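Local coordinates for arginine kinase (Cydia pomonella granulosis virus, PDB 6VVG), which probably phosphorylates serine and threonine residues of proteins with ATP, an activity that relies on side-to-side dimerization, at residues Ala203-Ile206 and Glu210-Phe213; Val138-Lys143 and Pro182-His187; Asp131-Asn136 and Ser193-Ala198; Tyr161-Ile166 and Phe172-Thr177. All coordinates share one frame; numbering follows the deposited sequence. Where two conformers were deposited one is given.

Contact 1: residues Ala203-Ile206 and Glu210-Phe213; sequences AYEI and EYPF
The carbonyl O of Glu210 is met by two C-H groups from the last turns of helix 192-208. CA of Glu205 approaches it at 3.4 Å with an angle of 159° at the hydrogen, straight enough for a CA-H...O contact, while CD1 of Tyr204 lies 3.3 Å from the same oxygen, which sits at the ring edge in the ring plane. This is the end of the long helix F in the large lobe of the protein kinase fold, where the chain turns back along the helix. Pro212 packs over one face of the Tyr204 ring: its CA lies 3.8 Å from the ring centroid and 23° off the ring normal, a CH-pi contact displaced toward the rim, and its CB reaches Tyr204 CG at 3.8 Å. With Tyr204 CG anti to the backbone N (chi1 -166°), the ring lies against this proline; the Tyr204 OH goes on to bond Pro240 O. Ser208 OG, between the two segments, bonds both Tyr204 O and Glu210 N and so ties the turn together. Glu205 and Tyr211 run side by side in the same direction, and the Tyr211 hydroxyl is held by Val178 O. At the Tyr211 ring edge, in its plane, Glu205 OE2 stands 3.5 Å from CD1.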
loop_
_atom_site.group_PDB
_atom_site.type_symbol
_atom_site.label_atom_id
_atom_site.label_comp_id
_atom_site.label_asym_id
_atom_site.label_seq_id
_atom_site.Cartn_x
_atom_site.Cartn_y
_atom_site.Cartn_z
ATOM N N ALA A 203 -1.511 14.414 -22.438
ATOM C CA ALA A 203 -1.148 15.744 -22.917
ATOM C C ALA A 203 -1.320 15.839 -24.427
ATOM O O ALA A 203 -1.867 16.820 -24.945
ATOM C CB ALA A 203 0.291 16.069 -22.508
ATOM N N TYR A 204 -0.860 14.820 -25.153
ATOM C CA TYR A 204 -1.056 14.816 -26.598
ATOM C C TYR A 204 -2.538 14.854 -26.947
ATOM O O TYR A 204 -2.947 15.540 -27.891
ATOM C CB TYR A 204 -0.398 13.587 -27.223
ATOM C CG TYR A 204 -0.262 13.696 -28.726
ATOM C CD1 TYR A 204 -1.356 13.492 -29.564
ATOM C CD2 TYR A 204 0.952 14.026 -29.307
ATOM C CE1 TYR A 204 -1.235 13.610 -30.938
ATOM C CE2 TYR A 204 1.083 14.136 -30.678
ATOM C CZ TYR A 204 -0.011 13.929 -31.486
ATOM O OH TYR A 204 0.122 14.040 -32.851
ATOM N N GLU A 205 -3.359 14.130 -26.188
ATOM C CA GLU A 205 -4.772 14.012 -26.525
ATOM C C GLU A 205 -5.509 15.324 -26.287
ATOM O O GLU A 205 -6.293 15.764 -27.135
ATOM C CB GLU A 205 -5.403 12.875 -25.724
ATOM C CG GLU A 205 -4.967 11.501 -26.212
ATOM C CD GLU A 205 -5.561 10.366 -25.410
ATOM O OE1 GLU A 205 -5.452 10.397 -24.166
ATOM O OE2 GLU A 205 -6.132 9.441 -26.028
ATOM N N ILE A 206 -5.277 15.972 -25.143
ATOM C CA ILE A 206 -6.001 17.215 -24.899
ATOM C C ILE A 206 -5.488 18.328 -25.805
ATOM O O ILE A 206 -6.257 19.204 -26.218
ATOM C CB ILE A 206 -5.945 17.637 -23.420
ATOM C CG1 ILE A 206 -4.508 17.786 -22.928
ATOM C CG2 ILE A 206 -6.717 16.648 -22.561
ATOM C CD1 ILE A 206 -4.424 18.352 -21.514
ATOM N N GLU A 210 -6.525 14.210 -30.559
ATOM C CA GLU A 210 -6.305 12.929 -31.214
ATOM C C GLU A 210 -5.340 12.088 -30.384
ATOM O O GLU A 210 -4.539 12.608 -29.605
ATOM C CB GLU A 210 -5.746 13.109 -32.633
ATOM C CG GLU A 210 -6.667 13.853 -33.587
ATOM C CD GLU A 210 -7.784 12.976 -34.125
ATOM O OE1 GLU A 210 -7.860 11.792 -33.733
ATOM O OE2 GLU A 210 -8.590 13.473 -34.940
ATOM N N TYR A 211 -5.427 10.766 -30.564
ATOM C CA TYR A 211 -4.526 9.817 -29.921
ATOM C C TYR A 211 -3.177 9.823 -30.639
ATOM O O TYR A 211 -3.129 9.841 -31.873
ATOM C CB TYR A 211 -5.144 8.414 -29.941
ATOM C CG TYR A 211 -4.287 7.333 -29.333
ATOM C CD1 TYR A 211 -4.231 7.148 -27.957
ATOM C CD2 TYR A 211 -3.537 6.493 -30.137
ATOM C CE1 TYR A 211 -3.435 6.160 -27.403
ATOM C CE2 TYR A 211 -2.746 5.504 -29.596
ATOM C CZ TYR A 211 -2.694 5.343 -28.231
ATOM O OH TYR A 211 -1.898 4.355 -27.696
ATOM N N PRO A 212 -2.067 9.829 -29.895
ATOM C CA PRO A 212 -0.767 10.048 -30.557
ATOM C C PRO A 212 -0.430 9.031 -31.636
ATOM O O PRO A 212 0.070 9.417 -32.699
ATOM C CB PRO A 212 0.238 9.993 -29.392
ATOM C CG PRO A 212 -0.519 9.331 -28.231
ATOM C CD PRO A 212 -1.944 9.780 -28.425
ATOM N N PHE A 213 -0.673 7.746 -31.400
ATOM C CA PHE A 213 -0.120 6.688 -32.235
ATOM C C PHE A 213 -1.168 6.123 -33.189
ATOM O O PHE A 213 -2.362 6.409 -33.097
ATOM C CB PHE A 213 0.473 5.592 -31.345
ATOM C CG PHE A 213 1.443 6.117 -30.320
ATOM C CD1 PHE A 213 2.652 6.668 -30.715
ATOM C CD2 PHE A 213 1.142 6.079 -28.968
ATOM C CE1 PHE A 213 3.544 7.161 -29.783
ATOM C CE2 PHE A 213 2.034 6.572 -28.031
ATOM C CZ PHE A 213 3.235 7.112 -28.441
#

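Contact 2: residues Val138-Lys143 and Pro182-His187; sequences VHNDVK and PEKIRH
Lys184 stretches from helix 182-185 to Asn140 in the kinase catalytic loop, where His139-Asn140-Asp141 occupies the place of the usual His-Arg-Asp motif. The helix that carries Lys184 starts within Ser181-Pro182-Glu183, the counterpart of the Ala-Pro-Glu motif that closes the activation segment. CB of Lys184 points toward the catalytic loop, and the side chain packs on Phe194. CG stands anti to the backbone N (chi1 -174°), and the extended chain beyond it carries the amine across. CD comes to 4.0 Å from Asn140 OD1 and CE to 3.8 Å, as the two side chains cross at about a right angle. NZ then donates to OD1 at 2.7 Å; the C=O...donor angle of 114° and a 28° tilt from the carbonyl plane show an approach from the side of the oxygen. Two further partners fix the ammonium: Asp174 OD1, in a salt bridge, and a water 2.8 Å away, which accepts from NZ. The rotation of the Asn140 amide is settled by its other end, because ND2 donates to Leu163 O and Asp174 OD1, leaving OD1 to face the lysine. The water that accepts from Lys184 NZ itself donates to the backbone O of Asn140 at 2.8 Å.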
loop_
_atom_site.group_PDB
_atom_site.type_symbol
_atom_site.label_atom_id
_atom_site.label_comp_id
_atom_site.label_asym_id
_atom_site.label_seq_id
_atom_site.Cartn_x
_atom_site.Cartn_y
_atom_site.Cartn_z
ATOM N N VAL A 138 2.509 4.423 -7.454
ATOM C CA VAL A 138 2.163 4.938 -8.773
ATOM C C VAL A 138 0.672 4.730 -8.997
ATOM O O VAL A 138 0.077 3.762 -8.509
ATOM C CB VAL A 138 2.982 4.276 -9.901
ATOM C CG1 VAL A 138 4.427 4.762 -9.854
ATOM C CG2 VAL A 138 2.905 2.764 -9.801
ATOM N N HIS A 139 0.060 5.656 -9.738
ATOM C CA HIS A 139 -1.368 5.550 -10.023
ATOM C C HIS A 139 -1.648 4.382 -10.962
ATOM O O HIS A 139 -2.533 3.556 -10.701
ATOM C CB HIS A 139 -1.873 6.865 -10.616
ATOM C CG HIS A 139 -3.347 6.887 -10.868
ATOM N ND1 HIS A 139 -3.930 6.220 -11.923
ATOM C CD2 HIS A 139 -4.357 7.497 -10.204
ATOM C CE1 HIS A 139 -5.235 6.416 -11.899
ATOM N NE2 HIS A 139 -5.521 7.186 -10.865
ATOM N N ASN A 140 -0.906 4.297 -12.062
ATOM C CA ASN A 140 -0.852 3.144 -12.953
ATOM C C ASN A 140 -2.089 2.973 -13.827
ATOM O O ASN A 140 -2.177 1.966 -14.536
ATOM C CB ASN A 140 -0.623 1.840 -12.169
ATOM C CG ASN A 140 -0.354 0.641 -13.067
ATOM O OD1 ASN A 140 0.408 0.720 -14.033
ATOM N ND2 ASN A 140 -0.982 -0.483 -12.745
ATOM N N ASP A 141 -3.062 3.881 -13.790
ATOM C CA ASP A 141 -4.102 3.872 -14.820
ATOM C C ASP A 141 -4.478 5.313 -15.216
ATOM O O ASP A 141 -5.657 5.663 -15.295
ATOM C CB ASP A 141 -5.340 3.090 -14.351
ATOM C CG ASP A 141 -6.156 2.600 -15.525
ATOM O OD1 ASP A 141 -5.609 2.448 -16.635
ATOM O OD2 ASP A 141 -7.344 2.359 -15.367
ATOM N N VAL A 142 -3.500 6.213 -15.271
ATOM C CA VAL A 142 -3.748 7.584 -15.713
ATOM C C VAL A 142 -4.277 7.567 -17.143
ATOM O O VAL A 142 -3.639 7.011 -18.044
ATOM C CB VAL A 142 -2.461 8.411 -15.622
ATOM C CG1 VAL A 142 -2.682 9.814 -16.141
ATOM C CG2 VAL A 142 -1.932 8.408 -14.193
ATOM N N LYS A 143 -5.438 8.178 -17.354
ATOM C CA LYS A 143 -6.020 8.323 -18.681
ATOM C C LYS A 143 -7.126 9.364 -18.598
ATOM O O LYS A 143 -7.543 9.772 -17.510
ATOM C CB LYS A 143 -6.555 6.992 -19.212
ATOM C CG LYS A 143 -7.451 6.233 -18.245
ATOM C CD LYS A 143 -8.043 4.996 -18.918
ATOM C CE LYS A 143 -8.650 4.042 -17.899
ATOM N NZ LYS A 143 -9.548 3.039 -18.540
ATOM N N PRO A 182 6.627 1.857 -23.016
ATOM C CA PRO A 182 7.508 0.768 -23.480
ATOM C C PRO A 182 7.956 -0.133 -22.342
ATOM O O PRO A 182 8.035 -1.357 -22.502
ATOM C CB PRO A 182 8.692 1.514 -24.117
ATOM C CG PRO A 182 8.119 2.852 -24.529
ATOM C CD PRO A 182 7.093 3.187 -23.458
ATOM N N GLU A 183 8.233 0.455 -21.178
ATOM C CA GLU A 183 8.739 -0.315 -20.047
ATOM C C GLU A 183 7.667 -1.233 -19.475
ATOM O O GLU A 183 7.961 -2.372 -19.091
ATOM C CB GLU A 183 9.263 0.639 -18.975
ATOM C CG GLU A 183 10.524 1.410 -19.369
ATOM C CD GLU A 183 10.281 2.429 -20.469
ATOM O OE1 GLU A 183 9.201 3.057 -20.476
ATOM O OE2 GLU A 183 11.170 2.599 -21.332
ATOM N N LYS A 184 6.421 -0.760 -19.395
ATOM C CA LYS A 184 5.356 -1.627 -18.902
ATOM C C LYS A 184 5.085 -2.763 -19.878
ATOM O O LYS A 184 4.812 -3.897 -19.461
ATOM C CB LYS A 184 4.075 -0.829 -18.650
ATOM C CG LYS A 184 2.969 -1.664 -17.999
ATOM C CD LYS A 184 1.815 -0.810 -17.485
ATOM C CE LYS A 184 0.688 -1.688 -16.947
ATOM N NZ LYS A 184 -0.283 -0.927 -16.113
ATOM N N ILE A 185 5.150 -2.480 -21.183
ATOM C CA ILE A 185 5.014 -3.540 -22.177
ATOM C C ILE A 185 6.060 -4.619 -21.938
ATOM O O ILE A 185 5.783 -5.816 -22.078
ATOM C CB ILE A 185 5.119 -2.961 -23.601
ATOM C CG1 ILE A 185 3.913 -2.069 -23.906
ATOM C CG2 ILE A 185 5.227 -4.084 -24.623
ATOM C CD1 ILE A 185 4.122 -1.121 -25.072
ATOM N N ARG A 186 7.274 -4.215 -21.558
ATOM C CA ARG A 186 8.385 -5.132 -21.350
ATOM C C ARG A 186 8.437 -5.676 -19.924
ATOM O O ARG A 186 9.470 -6.218 -19.511
ATOM C CB ARG A 186 9.705 -4.440 -21.703
ATOM C CG ARG A 186 9.793 -3.992 -23.161
ATOM C CD ARG A 186 11.205 -3.587 -23.569
ATOM N NE ARG A 186 11.749 -2.521 -22.733
ATOM C CZ ARG A 186 11.778 -1.238 -23.077
ATOM N NH1 ARG A 186 11.293 -0.848 -24.248
ATOM N NH2 ARG A 186 12.294 -0.341 -22.250
ATOM N N HIS A 187 7.345 -5.550 -19.172
ATOM C CA HIS A 187 7.232 -6.121 -17.829
ATOM C C HIS A 187 8.356 -5.648 -16.906
ATOM O O HIS A 187 8.880 -6.417 -16.098
ATOM C CB HIS A 187 7.199 -7.652 -17.876
ATOM C CG HIS A 187 5.954 -8.218 -18.486
ATOM N ND1 HIS A 187 4.737 -8.220 -17.837
ATOM C CD2 HIS A 187 5.740 -8.809 -19.685
ATOM C CE1 HIS A 187 3.827 -8.780 -18.612
ATOM N NE2 HIS A 187 4.409 -9.146 -19.740
HETATM O O HOH W 1 -1.776 1.156 -17.134
#

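Contact 3: residues Asp131-Asn136 and Ser193-Ala198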
loop_
_atom_site.group_PDB
_atom_site.type_symbol
_atom_site.label_atom_id
_atom_site.label_comp_id
_atom_site.label_asym_id
_atom_site.label_seq_id
_atom_site.Cartn_x
_atom_site.Cartn_y
_atom_site.Cartn_z
ATOM N N ASP A 131 3.215 14.347 -6.025
ATOM C CA ASP A 131 2.879 14.241 -4.617
ATOM C C ASP A 131 2.566 12.793 -4.231
ATOM O O ASP A 131 3.025 12.303 -3.204
ATOM C CB ASP A 131 1.698 15.153 -4.282
ATOM C CG ASP A 131 1.590 15.454 -2.799
ATOM O OD1 ASP A 131 2.584 15.242 -2.073
ATOM O OD2 ASP A 131 0.510 15.898 -2.356
ATOM N N LEU A 132 1.782 12.109 -5.069
ATOM C CA LEU A 132 1.526 10.690 -4.826
ATOM C C LEU A 132 2.821 9.893 -4.839
ATOM O O LEU A 132 3.039 9.036 -3.974
ATOM C CB LEU A 132 0.564 10.153 -5.882
ATOM C CG LEU A 132 0.362 8.641 -5.964
ATOM C CD1 LEU A 132 -0.080 8.106 -4.619
ATOM C CD2 LEU A 132 -0.656 8.294 -7.047
ATOM N N HIS A 133 3.700 10.173 -5.802
ATOM C CA HIS A 133 4.918 9.394 -5.970
ATOM C C HIS A 133 5.855 9.502 -4.775
ATOM O O HIS A 133 6.647 8.584 -4.548
ATOM C CB HIS A 133 5.626 9.843 -7.249
ATOM C CG HIS A 133 4.878 9.492 -8.501
ATOM N ND1 HIS A 133 5.125 10.099 -9.713
ATOM C CD2 HIS A 133 3.896 8.588 -8.726
ATOM C CE1 HIS A 133 4.327 9.582 -10.632
ATOM N NE2 HIS A 133 3.571 8.665 -10.058
ATOM N N LYS A 134 5.785 10.591 -4.005
ATOM C CA LYS A 134 6.622 10.693 -2.815
ATOM C C LYS A 134 6.385 9.535 -1.851
ATOM O O LYS A 134 7.247 9.250 -1.011
ATOM C CB LYS A 134 6.366 12.020 -2.099
ATOM C CG LYS A 134 6.894 13.266 -2.810
ATOM C CD LYS A 134 6.537 14.524 -2.010
ATOM C CE LYS A 134 6.833 15.802 -2.781
ATOM N NZ LYS A 134 5.681 16.757 -2.744
ATOM N N ASN A 135 5.236 8.870 -1.947
ATOM C CA ASN A 135 4.920 7.708 -1.127
ATOM C C ASN A 135 5.408 6.403 -1.743
ATOM O O ASN A 135 5.145 5.334 -1.181
ATOM C CB ASN A 135 3.406 7.628 -0.899
ATOM C CG ASN A 135 2.840 8.898 -0.288
ATOM O OD1 ASN A 135 3.038 9.174 0.894
ATOM N ND2 ASN A 135 2.131 9.680 -1.096
ATOM N N ASN A 136 6.118 6.469 -2.872
ATOM C CA ASN A 136 6.544 5.284 -3.619
ATOM C C ASN A 136 5.338 4.459 -4.066
ATOM O O ASN A 136 5.342 3.227 -4.023
ATOM C CB ASN A 136 7.531 4.443 -2.809
ATOM C CG ASN A 136 8.965 4.940 -2.954
ATOM O OD1 ASN A 136 9.217 5.941 -3.625
ATOM N ND2 ASN A 136 9.906 4.244 -2.328
ATOM N N SER A 193 7.837 6.265 -14.149
ATOM C CA SER A 193 7.829 6.506 -15.588
ATOM C C SER A 193 6.578 5.936 -16.246
ATOM O O SER A 193 6.142 6.442 -17.286
ATOM C CB SER A 193 9.087 5.916 -16.230
ATOM O OG SER A 193 9.053 4.499 -16.248
ATOM N N PHE A 194 5.995 4.884 -15.663
ATOM C CA PHE A 194 4.715 4.382 -16.155
ATOM C C PHE A 194 3.685 5.504 -16.193
ATOM O O PHE A 194 3.005 5.718 -17.204
ATOM C CB PHE A 194 4.196 3.254 -15.258
ATOM C CG PHE A 194 4.899 1.940 -15.433
ATOM C CD1 PHE A 194 6.186 1.875 -15.930
ATOM C CD2 PHE A 194 4.261 0.761 -15.079
ATOM C CE1 PHE A 194 6.821 0.660 -16.078
ATOM C CE2 PHE A 194 4.890 -0.457 -15.223
ATOM C CZ PHE A 194 6.173 -0.508 -15.724
ATOM N N ASP A 195 3.550 6.219 -15.072
ATOM C CA ASP A 195 2.592 7.314 -14.987
ATOM C C ASP A 195 2.968 8.446 -15.932
ATOM O O ASP A 195 2.100 9.031 -16.590
ATOM C CB ASP A 195 2.513 7.829 -13.547
ATOM C CG ASP A 195 1.658 6.950 -12.651
ATOM O OD1 ASP A 195 0.951 6.066 -13.174
ATOM O OD2 ASP A 195 1.691 7.148 -11.419
ATOM N N TRP A 196 4.259 8.778 -16.008
ATOM C CA TRP A 196 4.673 9.911 -16.829
ATOM C C TRP A 196 4.376 9.663 -18.302
ATOM O O TRP A 196 3.977 10.585 -19.021
ATOM C CB TRP A 196 6.157 10.203 -16.607
ATOM C CG TRP A 196 6.449 10.644 -15.200
ATOM C CD1 TRP A 196 7.507 10.271 -14.423
ATOM C CD2 TRP A 196 5.658 11.534 -14.398
ATOM N NE1 TRP A 196 7.428 10.880 -13.194
ATOM C CE2 TRP A 196 6.301 11.658 -13.152
ATOM C CE3 TRP A 196 4.472 12.243 -14.616
ATOM C CZ2 TRP A 196 5.797 12.460 -12.130
ATOM C CZ3 TRP A 196 3.973 13.034 -13.599
ATOM C CH2 TRP A 196 4.636 13.139 -12.373
ATOM N N TRP A 197 4.562 8.427 -18.769
ATOM C CA TRP A 197 4.210 8.105 -20.150
ATOM C C TRP A 197 2.723 8.326 -20.394
ATOM O O TRP A 197 2.328 8.937 -21.394
ATOM C CB TRP A 197 4.597 6.660 -20.471
ATOM C CG TRP A 197 4.242 6.232 -21.861
ATOM C CD1 TRP A 197 3.047 5.725 -22.284
ATOM C CD2 TRP A 197 5.095 6.261 -23.011
ATOM N NE1 TRP A 197 3.102 5.443 -23.627
ATOM C CE2 TRP A 197 4.349 5.763 -24.098
ATOM C CE3 TRP A 197 6.415 6.663 -23.228
ATOM C CZ2 TRP A 197 4.880 5.653 -25.379
ATOM C CZ3 TRP A 197 6.942 6.554 -24.501
ATOM C CH2 TRP A 197 6.175 6.052 -25.561
ATOM N N ALA A 198 1.881 7.835 -19.484
ATOM C CA ALA A 198 0.444 8.055 -19.614
ATOM C C ALA A 198 0.115 9.541 -19.592
ATOM O O ALA A 198 -0.764 10.001 -20.330
ATOM C CB ALA A 198 -0.302 7.321 -18.499
#
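The imidazole of His133 and the carboxylate of Asp195 lie nearly in one plane, although the two side chains cross obliquely. This alignment lets NE2 donate to OD2 over 2.8 Å along an almost straight line, 177° at the hydrogen, with the oxygen in the ring plane and offering its anti lone pair. Trp196 is turned quite differently. Its indole stands at 84° to the imidazole, and the His133 edge meets its face in an offset edge-to-face pair whose six-membered-ring and imidazole centroids are 5.0 Å apart. His133 ND1 comes to 3.4 Å from Trp196 CZ2, and CE1 lies above the indole, shifted toward the rim. His133 CG, anti to the carbonyl carbon (chi1 -68°), turns the ring to both partners. The pair joins helices E and F of the kinase large lobe, 115-133 and 192-208. Asp195 is the helix F aspartate that, in this family, holds the backbone of the catalytic loop: OD2 also accepts from His139 N, and OD1 from Asn140 N. The buried carboxylate thus receives three N-H groups, which would probably favour its charged form. A type I beta turn runs from His133 to Asn136, whose ND2 donates to Val167 O of the second subunit. Just before the turn, Leu132 O accepts from both Asn135 N and Asn135 ND2, which reach it from the same face of its carbonyl plane.

Contact 4: residues Tyr161-Ile166 and Phe172-Thr177; sequences YGLSRI and FYDGTT
Arg165 grips a single oxygen of Asp174 side-on: NE donates to OD2 at 3.0 Å and NH2 donates to OD2 at 2.9 Å, with angles of 145° and 150° at the hydrogens. OD2 lies in the guanidinium plane, so both N-H groups point to it from the edge; on the aspartate side NE arrives nearly along the C-O direction, and NH2 on the anti side, tilted out of the carboxylate plane. Both segments belong to the kinase activation segment, which begins at Asp160-Tyr161-Gly162, the counterpart of the Asp-Phe-Gly motif. The other carboxylate oxygen, OD1, has three partners: Tyr190 OH bonds it, beside Lys184 and the catalytic-loop Asn140, and that asparagine also satisfies Leu163 O. The cationic surroundings would probably keep Asp174 ionised. Its CG sits between the backbone N and the carbonyl carbon (chi1 63°), a rotamer that turns the carboxylate into this cluster of donors. Phe172 crosses the arginine at about a right angle, with CZ over one face of the guanidinium and 3.3 Å from NH2. Leu163 and Asp174 lie alongside each other, pointing in opposite directions, with Leu163 CD2 3.9 Å from Asp174 OD2. The leucine also packs tightly on the glycine backbone, where Leu163 CD1 lies 3.3 Å from Gly175 CA.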
loop_
_atom_site.group_PDB
_atom_site.type_symbol
_atom_site.label_atom_id
_atom_site.label_comp_id
_atom_site.label_asym_id
_atom_site.label_seq_id
_atom_site.Cartn_x
_atom_site.Cartn_y
_atom_site.Cartn_z
ATOM N N TYR A 161 -8.165 5.000 -8.061
ATOM C CA TYR A 161 -6.909 4.437 -7.580
ATOM C C TYR A 161 -6.934 2.908 -7.486
ATOM O O TYR A 161 -6.095 2.324 -6.790
ATOM C CB TYR A 161 -6.569 5.062 -6.225
ATOM C CG TYR A 161 -6.984 6.524 -6.137
ATOM C CD1 TYR A 161 -6.747 7.399 -7.192
ATOM C CD2 TYR A 161 -7.622 7.024 -5.008
ATOM C CE1 TYR A 161 -7.131 8.725 -7.125
ATOM C CE2 TYR A 161 -8.002 8.349 -4.929
ATOM C CZ TYR A 161 -7.755 9.196 -5.993
ATOM O OH TYR A 161 -8.136 10.514 -5.926
ATOM N N GLY A 162 -7.842 2.249 -8.210
ATOM C CA GLY A 162 -8.003 0.810 -8.094
ATOM C C GLY A 162 -6.895 -0.010 -8.725
ATOM O O GLY A 162 -6.776 -1.203 -8.424
ATOM N N LEU A 163 -6.086 0.591 -9.597
ATOM C CA LEU A 163 -4.952 -0.097 -10.201
ATOM C C LEU A 163 -3.618 0.413 -9.669
ATOM O O LEU A 163 -2.571 0.105 -10.249
ATOM C CB LEU A 163 -4.996 0.043 -11.722
ATOM C CG LEU A 163 -6.109 -0.721 -12.439
ATOM C CD1 LEU A 163 -5.942 -0.620 -13.951
ATOM C CD2 LEU A 163 -6.150 -2.180 -12.015
ATOM N N SER A 164 -3.633 1.179 -8.578
ATOM C CA SER A 164 -2.411 1.738 -8.016
ATOM C C SER A 164 -1.482 0.631 -7.527
ATOM O O SER A 164 -1.926 -0.434 -7.082
ATOM C CB SER A 164 -2.746 2.681 -6.859
ATOM O OG SER A 164 -3.407 3.848 -7.320
ATOM N N ARG A 165 -0.179 0.897 -7.598
ATOM C CA ARG A 165 0.817 -0.108 -7.261
ATOM C C ARG A 165 1.983 0.504 -6.496
ATOM O O ARG A 165 2.257 1.706 -6.576
ATOM C CB ARG A 165 1.374 -0.800 -8.518
ATOM C CG ARG A 165 0.340 -1.386 -9.451
ATOM C CD ARG A 165 -0.284 -2.640 -8.862
ATOM N NE ARG A 165 -1.385 -3.102 -9.697
ATOM C CZ ARG A 165 -2.450 -3.759 -9.250
ATOM N NH1 ARG A 165 -2.556 -4.057 -7.962
ATOM N NH2 ARG A 165 -3.403 -4.127 -10.098
ATOM N N ILE A 166 2.691 -0.362 -5.772
ATOM C CA ILE A 166 3.889 0.032 -5.039
ATOM C C ILE A 166 5.081 0.025 -5.988
ATOM O O ILE A 166 5.278 -0.927 -6.751
ATOM C CB ILE A 166 4.136 -0.906 -3.846
ATOM C CG1 ILE A 166 3.043 -0.750 -2.789
ATOM C CG2 ILE A 166 5.501 -0.633 -3.236
ATOM C CD1 ILE A 166 3.167 -1.721 -1.620
ATOM N N PHE A 172 2.321 -6.439 -14.222
ATOM C CA PHE A 172 1.536 -7.276 -15.115
ATOM C C PHE A 172 0.661 -6.351 -15.952
ATOM O O PHE A 172 0.595 -5.140 -15.717
ATOM C CB PHE A 172 0.699 -8.313 -14.347
ATOM C CG PHE A 172 -0.107 -7.736 -13.221
ATOM C CD1 PHE A 172 0.508 -7.256 -12.075
ATOM C CD2 PHE A 172 -1.488 -7.688 -13.301
ATOM C CE1 PHE A 172 -0.240 -6.724 -11.041
ATOM C CE2 PHE A 172 -2.241 -7.163 -12.269
ATOM C CZ PHE A 172 -1.616 -6.678 -11.140
ATOM N N TYR A 173 -0.020 -6.929 -16.937
ATOM C CA TYR A 173 -0.748 -6.143 -17.932
ATOM C C TYR A 173 -2.132 -5.729 -17.417
ATOM O O TYR A 173 -3.172 -6.097 -17.962
ATOM C CB TYR A 173 -0.866 -6.939 -19.225
ATOM C CG TYR A 173 0.413 -7.088 -20.017
ATOM C CD1 TYR A 173 1.453 -6.176 -19.887
ATOM C CD2 TYR A 173 0.574 -8.143 -20.908
ATOM C CE1 TYR A 173 2.620 -6.312 -20.622
ATOM C CE2 TYR A 173 1.736 -8.285 -21.650
ATOM C CZ TYR A 173 2.753 -7.364 -21.505
ATOM O OH TYR A 173 3.911 -7.499 -22.236
ATOM N N ASP A 174 -2.129 -4.948 -16.342
ATOM C CA ASP A 174 -3.354 -4.329 -15.854
ATOM C C ASP A 174 -3.498 -2.928 -16.447
ATOM O O ASP A 174 -2.527 -2.309 -16.882
ATOM C CB ASP A 174 -3.368 -4.280 -14.324
ATOM C CG ASP A 174 -2.259 -3.416 -13.745
ATOM O OD1 ASP A 174 -1.293 -3.093 -14.468
ATOM O OD2 ASP A 174 -2.357 -3.068 -12.549
ATOM N N GLY A 175 -4.732 -2.445 -16.487
ATOM C CA GLY A 175 -4.994 -1.133 -17.047
ATOM C C GLY A 175 -5.297 -1.186 -18.532
ATOM O O GLY A 175 -5.684 -2.216 -19.092
ATOM N N THR A 176 -5.101 -0.044 -19.185
ATOM C CA THR A 176 -5.480 0.131 -20.582
ATOM C C THR A 176 -4.247 0.059 -21.475
ATOM O O THR A 176 -3.332 0.883 -21.357
ATOM C CB THR A 176 -6.209 1.458 -20.783
ATOM O OG1 THR A 176 -7.241 1.590 -19.797
ATOM C CG2 THR A 176 -6.828 1.532 -22.173
ATOM N N THR A 177 -4.262 -0.897 -22.406
ATOM C CA THR A 177 -3.084 -1.204 -23.207
ATOM C C THR A 177 -2.551 0.023 -23.932
ATOM O O THR A 177 -1.335 0.221 -24.015
ATOM C CB THR A 177 -3.431 -2.307 -24.208
ATOM O OG1 THR A 177 -3.963 -3.441 -23.508
ATOM C CG2 THR A 177 -2.214 -2.724 -25.016
#

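In the fold
All four contacts lie in the large lobe of the kinase domain. Contacts 2 and 4 are closest, with centres about 7 Å apart; the centre of contact 3 lies about 10 Å from that of contact 2 and about 12 Å from that of contact 4, while the centre of contact 1 is about 17 to 20 Å from those of the others. Along the chain, contact 3 spans contact 2, which spans contact 4, and contact 1 follows in series. Helix 192-208 serves contacts 3 and 1, which touch through Trp197 and Phe213. Contacts 2 and 3 touch where Asp195 meets the backbone N of His139 and Asn140; Val138 pairs with Arg165 between contacts 2 and 4. The catalytic loop is thus held between helix 192-208 and the activation segment.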